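Side-chain contacts in ATP grasp ligase (Microcystis aeruginosa MRC, PDB 5IG9), which probably uses ATP to activate carboxylate side chains of a microviridin precursor peptide for ring-closing bonds, as an ATP-grasp ligase of the MvdD family: residues 130-134 against 135-139; 256-259 against 260-264; 302-306 against 307-311. One frame throughout, in Å; residues are numbered along the deposited sequence.

Interaction 1 of 3, residues 130-134 against 135-139; sequences QVARQ and LGLLI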
loop_
_atom_site.group_PDB
_atom_site.type_symbol
_atom_site.label_atom_id
_atom_site.label_comp_id
_atom_site.label_asym_id
_atom_site.label_seq_id
_atom_site.Cartn_x
_atom_site.Cartn_y
_atom_site.Cartn_z
ATOM N N GLN A 130 -9.076 8.272 -14.021
ATOM C CA GLN A 130 -10.438 7.820 -14.290
ATOM C C GLN A 130 -11.460 8.604 -13.477
ATOM O O GLN A 130 -12.517 8.979 -13.996
ATOM C CB GLN A 130 -10.552 6.327 -13.997
ATOM C CG GLN A 130 -11.971 5.815 -13.905
ATOM C CD GLN A 130 -12.019 4.306 -13.818
ATOM O OE1 GLN A 130 -11.672 3.607 -14.773
ATOM N NE2 GLN A 130 -12.439 3.790 -12.666
ATOM N N VAL A 131 -11.172 8.853 -12.199
ATOM C CA VAL A 131 -12.109 9.600 -11.366
ATOM C C VAL A 131 -12.149 11.064 -11.785
ATOM O O VAL A 131 -13.216 11.686 -11.804
ATOM C CB VAL A 131 -11.748 9.436 -9.877
ATOM C CG1 VAL A 131 -12.556 10.403 -9.022
ATOM C CG2 VAL A 131 -12.002 8.004 -9.438
ATOM N N ALA A 132 -10.991 11.634 -12.135
ATOM C CA ALA A 132 -10.963 13.010 -12.622
ATOM C C ALA A 132 -11.760 13.154 -13.912
ATOM O O ALA A 132 -12.478 14.144 -14.104
ATOM C CB ALA A 132 -9.520 13.467 -12.833
ATOM N N ARG A 133 -11.646 12.175 -14.812
ATOM C CA ARG A 133 -12.398 12.231 -16.062
ATOM C C ARG A 133 -13.895 12.069 -15.821
ATOM O O ARG A 133 -14.706 12.721 -16.487
ATOM C CB ARG A 133 -11.891 11.161 -17.026
ATOM C CG ARG A 133 -12.555 11.184 -18.385
ATOM C CD ARG A 133 -11.958 10.136 -19.305
ATOM N NE ARG A 133 -12.646 10.093 -20.589
ATOM C CZ ARG A 133 -13.669 9.293 -20.862
ATOM N NH1 ARG A 133 -14.127 8.459 -19.938
ATOM N NH2 ARG A 133 -14.237 9.326 -22.061
ATOM N N GLN A 134 -14.282 11.211 -14.873
ATOM C CA GLN A 134 -15.690 11.100 -14.504
ATOM C C GLN A 134 -16.216 12.386 -13.884
ATOM O O GLN A 134 -17.431 12.609 -13.881
ATOM C CB GLN A 134 -15.895 9.925 -13.548
ATOM C CG GLN A 134 -15.680 8.561 -14.187
ATOM C CD GLN A 134 -15.663 7.437 -13.175
ATOM O OE1 GLN A 134 -15.582 7.676 -11.968
ATOM N NE2 GLN A 134 -15.737 6.200 -13.659
ATOM N N LEU A 135 -15.332 13.237 -13.367
ATOM C CA LEU A 135 -15.714 14.525 -12.808
ATOM C C LEU A 135 -15.684 15.646 -13.836
ATOM O O LEU A 135 -15.907 16.804 -13.471
ATOM C CB LEU A 135 -14.797 14.881 -11.640
ATOM C CG LEU A 135 -14.931 14.008 -10.396
ATOM C CD1 LEU A 135 -13.834 14.360 -9.426
ATOM C CD2 LEU A 135 -16.299 14.188 -9.757
ATOM N N GLY A 136 -15.402 15.335 -15.097
ATOM C CA GLY A 136 -15.426 16.322 -16.154
ATOM C C GLY A 136 -14.102 16.981 -16.464
ATOM O O GLY A 136 -14.081 17.955 -17.226
ATOM N N LEU A 137 -13.001 16.488 -15.904
ATOM C CA LEU A 137 -11.686 17.055 -16.156
ATOM C C LEU A 137 -11.019 16.328 -17.314
ATOM O O LEU A 137 -11.096 15.101 -17.422
ATOM C CB LEU A 137 -10.810 16.969 -14.904
ATOM C CG LEU A 137 -11.188 17.832 -13.697
ATOM C CD1 LEU A 137 -10.522 17.306 -12.433
ATOM C CD2 LEU A 137 -10.812 19.283 -13.932
ATOM N N LEU A 138 -10.377 17.093 -18.190
ATOM C CA LEU A 138 -9.655 16.496 -19.304
ATOM C C LEU A 138 -8.390 15.816 -18.799
ATOM O O LEU A 138 -7.655 16.369 -17.975
ATOM C CB LEU A 138 -9.298 17.555 -20.346
ATOM C CG LEU A 138 -10.467 18.295 -20.991
ATOM C CD1 LEU A 138 -9.953 19.436 -21.841
ATOM C CD2 LEU A 138 -11.318 17.342 -21.811
ATOM N N ILE A 139 -8.144 14.605 -19.285
ATOM C CA ILE A 139 -6.938 13.863 -18.928
ATOM C C ILE A 139 -6.236 13.421 -20.207
ATOM O O ILE A 139 -6.901 13.155 -21.220
ATOM C CB ILE A 139 -7.262 12.660 -18.028
ATOM C CG1 ILE A 139 -8.235 11.709 -18.726
ATOM C CG2 ILE A 139 -7.833 13.123 -16.693
ATOM C CD1 ILE A 139 -8.474 10.432 -17.961
#

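Interaction 2 of 3, residues 256-259 against 260-264; sequences YDLP and KTIEK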
loop_
_atom_site.group_PDB
_atom_site.type_symbol
_atom_site.label_atom_id
_atom_site.label_comp_id
_atom_site.label_asym_id
_atom_site.label_seq_id
_atom_site.Cartn_x
_atom_site.Cartn_y
_atom_site.Cartn_z
ATOM N N TYR A 256 -1.981 32.264 -9.719
ATOM C CA TYR A 256 -2.853 32.012 -10.856
ATOM C C TYR A 256 -4.255 31.743 -10.334
ATOM O O TYR A 256 -4.420 31.098 -9.296
ATOM C CB TYR A 256 -2.342 30.832 -11.693
ATOM C CG TYR A 256 -3.073 30.597 -13.001
ATOM C CD1 TYR A 256 -4.252 29.862 -13.040
ATOM C CD2 TYR A 256 -2.573 31.093 -14.198
ATOM C CE1 TYR A 256 -4.918 29.641 -14.231
ATOM C CE2 TYR A 256 -3.231 30.876 -15.393
ATOM C CZ TYR A 256 -4.403 30.149 -15.402
ATOM O OH TYR A 256 -5.063 29.929 -16.588
ATOM N N ASP A 257 -5.257 32.245 -11.052
ATOM C CA ASP A 257 -6.656 32.081 -10.670
ATOM C C ASP A 257 -7.288 31.007 -11.548
ATOM O O ASP A 257 -7.544 31.236 -12.735
ATOM C CB ASP A 257 -7.415 33.401 -10.789
ATOM C CG ASP A 257 -7.011 34.408 -9.725
ATOM O OD1 ASP A 257 -6.756 33.997 -8.572
ATOM O OD2 ASP A 257 -6.949 35.617 -10.040
ATOM N N LEU A 258 -7.537 29.841 -10.965
ATOM C CA LEU A 258 -8.262 28.798 -11.665
ATOM C C LEU A 258 -9.703 29.236 -11.923
ATOM O O LEU A 258 -10.275 30.002 -11.143
ATOM C CB LEU A 258 -8.270 27.508 -10.850
ATOM C CG LEU A 258 -6.999 26.667 -10.782
ATOM C CD1 LEU A 258 -7.190 25.509 -9.815
ATOM C CD2 LEU A 258 -6.643 26.158 -12.165
ATOM N N PRO A 259 -10.306 28.770 -13.012
ATOM C CA PRO A 259 -11.760 28.900 -13.150
ATOM C C PRO A 259 -12.459 28.227 -11.977
ATOM O O PRO A 259 -12.030 27.175 -11.498
ATOM C CB PRO A 259 -12.053 28.187 -14.474
ATOM C CG PRO A 259 -10.769 28.278 -15.240
ATOM C CD PRO A 259 -9.684 28.177 -14.208
ATOM N N LYS A 260 -13.544 28.847 -11.502
ATOM C CA LYS A 260 -14.267 28.281 -10.368
ATOM C C LYS A 260 -14.796 26.884 -10.666
ATOM O O LYS A 260 -15.034 26.110 -9.734
ATOM C CB LYS A 260 -15.421 29.195 -9.949
ATOM C CG LYS A 260 -16.665 29.077 -10.812
ATOM C CD LYS A 260 -17.905 29.574 -10.081
ATOM C CE LYS A 260 -18.332 28.610 -8.981
ATOM N NZ LYS A 260 -19.609 29.036 -8.338
ATOM N N THR A 261 -14.977 26.543 -11.944
ATOM C CA THR A 261 -15.395 25.192 -12.301
ATOM C C THR A 261 -14.274 24.190 -12.064
ATOM O O THR A 261 -14.511 23.098 -11.535
ATOM C CB THR A 261 -15.849 25.150 -13.759
ATOM O OG1 THR A 261 -16.950 26.048 -13.944
ATOM C CG2 THR A 261 -16.280 23.744 -14.144
ATOM N N ILE A 262 -13.045 24.545 -12.442
ATOM C CA ILE A 262 -11.905 23.670 -12.183
ATOM C C ILE A 262 -11.671 23.531 -10.683
ATOM O O ILE A 262 -11.382 22.437 -10.184
ATOM C CB ILE A 262 -10.649 24.194 -12.906
ATOM C CG1 ILE A 262 -10.907 24.330 -14.409
ATOM C CG2 ILE A 262 -9.462 23.275 -12.647
ATOM C CD1 ILE A 262 -11.164 23.022 -15.106
ATOM N N GLU A 263 -11.797 24.636 -9.940
ATOM C CA GLU A 263 -11.613 24.576 -8.492
ATOM C C GLU A 263 -12.636 23.654 -7.841
ATOM O O GLU A 263 -12.296 22.870 -6.947
ATOM C CB GLU A 263 -11.701 25.977 -7.887
ATOM C CG GLU A 263 -10.463 26.825 -8.096
ATOM C CD GLU A 263 -10.543 28.142 -7.353
ATOM O OE1 GLU A 263 -11.598 28.408 -6.741
ATOM O OE2 GLU A 263 -9.556 28.909 -7.378
ATOM N N LYS A 264 -13.897 23.734 -8.271
ATOM C CA LYS A 264 -14.919 22.881 -7.677
ATOM C C LYS A 264 -14.736 21.424 -8.085
ATOM O O LYS A 264 -15.092 20.520 -7.322
ATOM C CB LYS A 264 -16.315 23.381 -8.059
ATOM C CG LYS A 264 -16.955 22.674 -9.243
ATOM C CD LYS A 264 -18.166 21.858 -8.809
ATOM C CE LYS A 264 -18.814 21.137 -9.983
ATOM N NZ LYS A 264 -20.041 20.409 -9.555
#

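Interaction 3 of 3, residues 302-306 against 307-311; sequences FWLEL and YPPYF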
loop_
_atom_site.group_PDB
_atom_site.type_symbol
_atom_site.label_atom_id
_atom_site.label_comp_id
_atom_site.label_asym_id
_atom_site.label_seq_id
_atom_site.Cartn_x
_atom_site.Cartn_y
_atom_site.Cartn_z
ATOM N N PHE A 302 7.180 23.078 -0.144
ATOM C CA PHE A 302 8.091 24.064 0.423
ATOM C C PHE A 302 8.673 24.984 -0.644
ATOM O O PHE A 302 8.954 26.153 -0.359
ATOM C CB PHE A 302 9.204 23.355 1.200
ATOM C CG PHE A 302 10.347 22.897 0.346
ATOM C CD1 PHE A 302 10.253 21.741 -0.405
ATOM C CD2 PHE A 302 11.521 23.628 0.299
ATOM C CE1 PHE A 302 11.307 21.326 -1.194
ATOM C CE2 PHE A 302 12.574 23.221 -0.484
ATOM C CZ PHE A 302 12.472 22.069 -1.232
ATOM N N TRP A 303 8.856 24.490 -1.872
ATOM C CA TRP A 303 9.453 25.337 -2.897
ATOM C C TRP A 303 8.474 26.355 -3.461
ATOM O O TRP A 303 8.887 27.205 -4.256
ATOM C CB TRP A 303 10.037 24.484 -4.025
ATOM C CG TRP A 303 9.104 23.457 -4.580
ATOM C CD1 TRP A 303 8.936 22.179 -4.135
ATOM C CD2 TRP A 303 8.223 23.610 -5.701
ATOM N NE1 TRP A 303 7.999 21.530 -4.899
ATOM C CE2 TRP A 303 7.548 22.386 -5.870
ATOM C CE3 TRP A 303 7.939 24.664 -6.577
ATOM C CZ2 TRP A 303 6.603 22.186 -6.874
ATOM C CZ3 TRP A 303 7.002 24.463 -7.575
ATOM C CH2 TRP A 303 6.344 23.234 -7.714
ATOM N N LEU A 304 7.201 26.285 -3.079
ATOM C CA LEU A 304 6.235 27.334 -3.377
ATOM C C LEU A 304 6.075 28.322 -2.234
ATOM O O LEU A 304 5.418 29.354 -2.412
ATOM C CB LEU A 304 4.870 26.725 -3.710
ATOM C CG LEU A 304 4.700 26.100 -5.093
ATOM C CD1 LEU A 304 3.279 25.604 -5.260
ATOM C CD2 LEU A 304 5.045 27.109 -6.175
ATOM N N GLU A 305 6.651 28.027 -1.067
ATOM C CA GLU A 305 6.595 28.900 0.098
ATOM C C GLU A 305 7.895 29.663 0.325
ATOM O O GLU A 305 7.866 30.878 0.540
ATOM C CB GLU A 305 6.242 28.087 1.349
ATOM C CG GLU A 305 6.201 28.908 2.629
ATOM C CD GLU A 305 5.364 28.250 3.705
ATOM O OE1 GLU A 305 5.048 27.052 3.557
ATOM O OE2 GLU A 305 5.010 28.932 4.690
ATOM N N LEU A 306 9.041 28.978 0.297
ATOM C CA LEU A 306 10.314 29.665 0.481
ATOM C C LEU A 306 10.765 30.400 -0.771
ATOM O O LEU A 306 11.681 31.226 -0.699
ATOM C CB LEU A 306 11.396 28.672 0.909
ATOM C CG LEU A 306 11.141 27.946 2.229
ATOM C CD1 LEU A 306 12.365 27.144 2.637
ATOM C CD2 LEU A 306 10.750 28.939 3.313
ATOM N N TYR A 307 10.148 30.117 -1.907
ATOM C CA TYR A 307 10.433 30.749 -3.181
ATOM C C TYR A 307 9.118 31.254 -3.743
ATOM O O TYR A 307 8.047 30.884 -3.250
ATOM C CB TYR A 307 11.102 29.749 -4.140
ATOM C CG TYR A 307 12.372 29.153 -3.583
ATOM C CD1 TYR A 307 13.587 29.811 -3.715
ATOM C CD2 TYR A 307 12.354 27.937 -2.915
ATOM C CE1 TYR A 307 14.752 29.270 -3.205
ATOM C CE2 TYR A 307 13.512 27.388 -2.400
ATOM C CZ TYR A 307 14.708 28.058 -2.547
ATOM O OH TYR A 307 15.862 27.513 -2.033
ATOM N N PRO A 308 9.156 32.135 -4.761
ATOM C CA PRO A 308 7.898 32.668 -5.299
ATOM C C PRO A 308 6.923 31.573 -5.713
ATOM O O PRO A 308 7.356 30.517 -6.175
ATOM C CB PRO A 308 8.358 33.479 -6.509
ATOM C CG PRO A 308 9.733 33.921 -6.144
ATOM C CD PRO A 308 10.329 32.771 -5.392
ATOM N N PRO A 309 5.628 31.830 -5.562
ATOM C CA PRO A 309 5.146 33.111 -5.035
ATOM C C PRO A 309 5.090 33.175 -3.512
ATOM O O PRO A 309 4.171 33.787 -2.966
ATOM C CB PRO A 309 3.732 33.204 -5.608
ATOM C CG PRO A 309 3.297 31.784 -5.739
ATOM C CD PRO A 309 4.531 30.997 -6.086
ATOM N N TYR A 310 6.058 32.558 -2.840
ATOM C CA TYR A 310 6.104 32.563 -1.382
ATOM C C TYR A 310 4.728 32.314 -0.769
ATOM O O TYR A 310 4.196 33.161 -0.052
ATOM C CB TYR A 310 6.669 33.889 -0.869
ATOM C CG TYR A 310 7.965 34.302 -1.527
ATOM C CD1 TYR A 310 9.156 33.656 -1.224
ATOM C CD2 TYR A 310 7.999 35.339 -2.448
ATOM C CE1 TYR A 310 10.343 34.031 -1.821
ATOM C CE2 TYR A 310 9.182 35.721 -3.051
ATOM C CZ TYR A 310 10.351 35.063 -2.733
ATOM O OH TYR A 310 11.531 35.438 -3.331
ATOM N N PHE A 311 4.158 31.150 -1.056
ATOM C CA PHE A 311 2.846 30.795 -0.531
ATOM C C PHE A 311 2.934 30.401 0.940
ATOM O O PHE A 311 3.886 29.733 1.352
ATOM C CB PHE A 311 2.239 29.649 -1.342
ATOM C CG PHE A 311 1.430 30.102 -2.523
ATOM C CD1 PHE A 311 0.471 31.090 -2.386
ATOM C CD2 PHE A 311 1.628 29.537 -3.771
ATOM C CE1 PHE A 311 -0.276 31.508 -3.471
ATOM C CE2 PHE A 311 0.886 29.950 -4.861
ATOM C CZ PHE A 311 -0.067 30.937 -4.711
#

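Interaction 1 of 3, residues 130-134 against 135-139
A Schellman motif ends helix 125-134, with L137 and G136 both bonded back into its last turn. The outer, wider-spanning bond runs from L137 N to A132 O at 3.0 Å, with 158° at the hydrogen. Inside it, G136 N meets R133 O, also at 3.0 Å. L135 N makes two weak bonds, one to V131 O and one to A132 O. A132 O therefore takes one good bond and one weak one. G136 makes the turn with a positive phi of 94°. At these backbone angles a CB would press on the carbonyl oxygen of L135, a strain that glycine avoids.

Apolar side chains also meet across the turn. On the buried side, A132 CB lies 4.0 Å from L137 CD1. The same methyl meets I139 CG2 at 4.2 Å, so A132 touches both L137 and I139. V131 and L135 lie side by side and point the same way, with CG1 of V131 4.2 Å from CD1 of L135. Both also pack on L269 of helix 260-273, and the L135 carbonyl accepts a bond from Q265 of that helix. Beyond the turn, L138 pairs by backbone with F292 of strand 290-296, so the chain leaves the helix along a sheet edge. R133 and I139 also pack on G48 of the second subunit.

R133 and I139 cross at about a right angle. I139 CG1 sits between its backbone N and carbonyl carbon (chi1 59°), which brings CD1 against the start of the extended arginine chain. I139 CD1 is 3.6 Å from R133 CB and 3.7 Å from R133 CD.

Interaction 2 of 3, residues 256-259 against 260-264
P259 is the N-cap of helix 260-273. P259 O accepts from the first turn, while I262 packs on P259 and L258, and E263 on L258. P259 has no side-chain oxygen or N-H with which to cap the turn.

K260 opens the helix. Its CB points away from the loop overall, though it lies near the carbonyl carbon of P259, and the chain bends at chi3. I262 turns back to the loop. It lies side by side with P259 and points the same way, its CG1 4.0 Å from P259 CB. With CG2 anti to the backbone N of I262, the other branch reaches L258, CG2 to CD2 at 4.1 Å. Those two side chains cross at about a right angle. Y290 of strand 290-296 packs on L258, P259 and I262 together, so the helix start is laid against the sheet.

E263 closes the turn. Its N donates to P259 O at 3.0 Å, with 166° at the hydrogen. The aliphatic part of E263 does the packing: its CG is 3.6 Å from L258 CB. K264, next along, forms a salt bridge within the same helix, from its NZ to OE2 of E268.

Interaction 3 of 3, residues 302-306 against 307-311
L304 and F311 hold together the turn that follows the weakly bonded helix 302-305. F302 O accepts from both E305 N and L306 N within this short helix. F311 N donates to L304 O at 2.6 Å, with 172° at the hydrogen. The donor lies in the carbonyl plane, on a lone pair.

This inner side is the tightly packed one. The L304 side chain is buried. With CG anti to its carbonyl carbon (chi1 -76°), it swings to the proline, CD2 lying 3.9 Å from P309 CD. L304 CB also faces F311 CD2 at 4.3 Å. The peptide bond between P308 and P309 is cis. CG of P309 lies over one face of the F311 ring, toward its rim.

The outer side is looser, and L306, Y307 and Y310 are exposed there. L306 O lies over one face of the Y307 ring, while W303 O is at its edge. L306 CB touches Y307 CD2 at 4.0 Å. The edge of the Y310 ring turns to backbone oxygens, its CE1 3.3 Å from L306 O. P308 N sits over the centre of one face of that ring.

E305 extends its carboxylate past this turn to the hydroxyl of S314. Replacing E305 with alanine would probably leave S314 OG without this partner and remove one side-chain link between the turn and helix 313-323.

W303 meets the ring of W253, with planes at about 60°. F302 and L306 rest on helix 14-23, while L304 packs on strand 214-221 and, with F311, on A228 of strand 224-231.

The contacts come in series along the chain. Interaction 1 ends a helix, interaction 2 begins one, and interaction 3 follows a short one. Interactions 1 and 2 have centres about 15 Å apart and touch, L137 CD2 to I262 CD1 at 3.9 Å. They share helix 260-273 and strand 290-296. Interaction 3 lies about 20 Å from interaction 2 and 29 Å from interaction 1, centre to centre, and touches neither. Interactions 2 and 3 both pack on strands 214-221 and 224-231. The five-stranded antiparallel sheet is thus common to all three, and turns from three parts of the sequence each pack on strands of it.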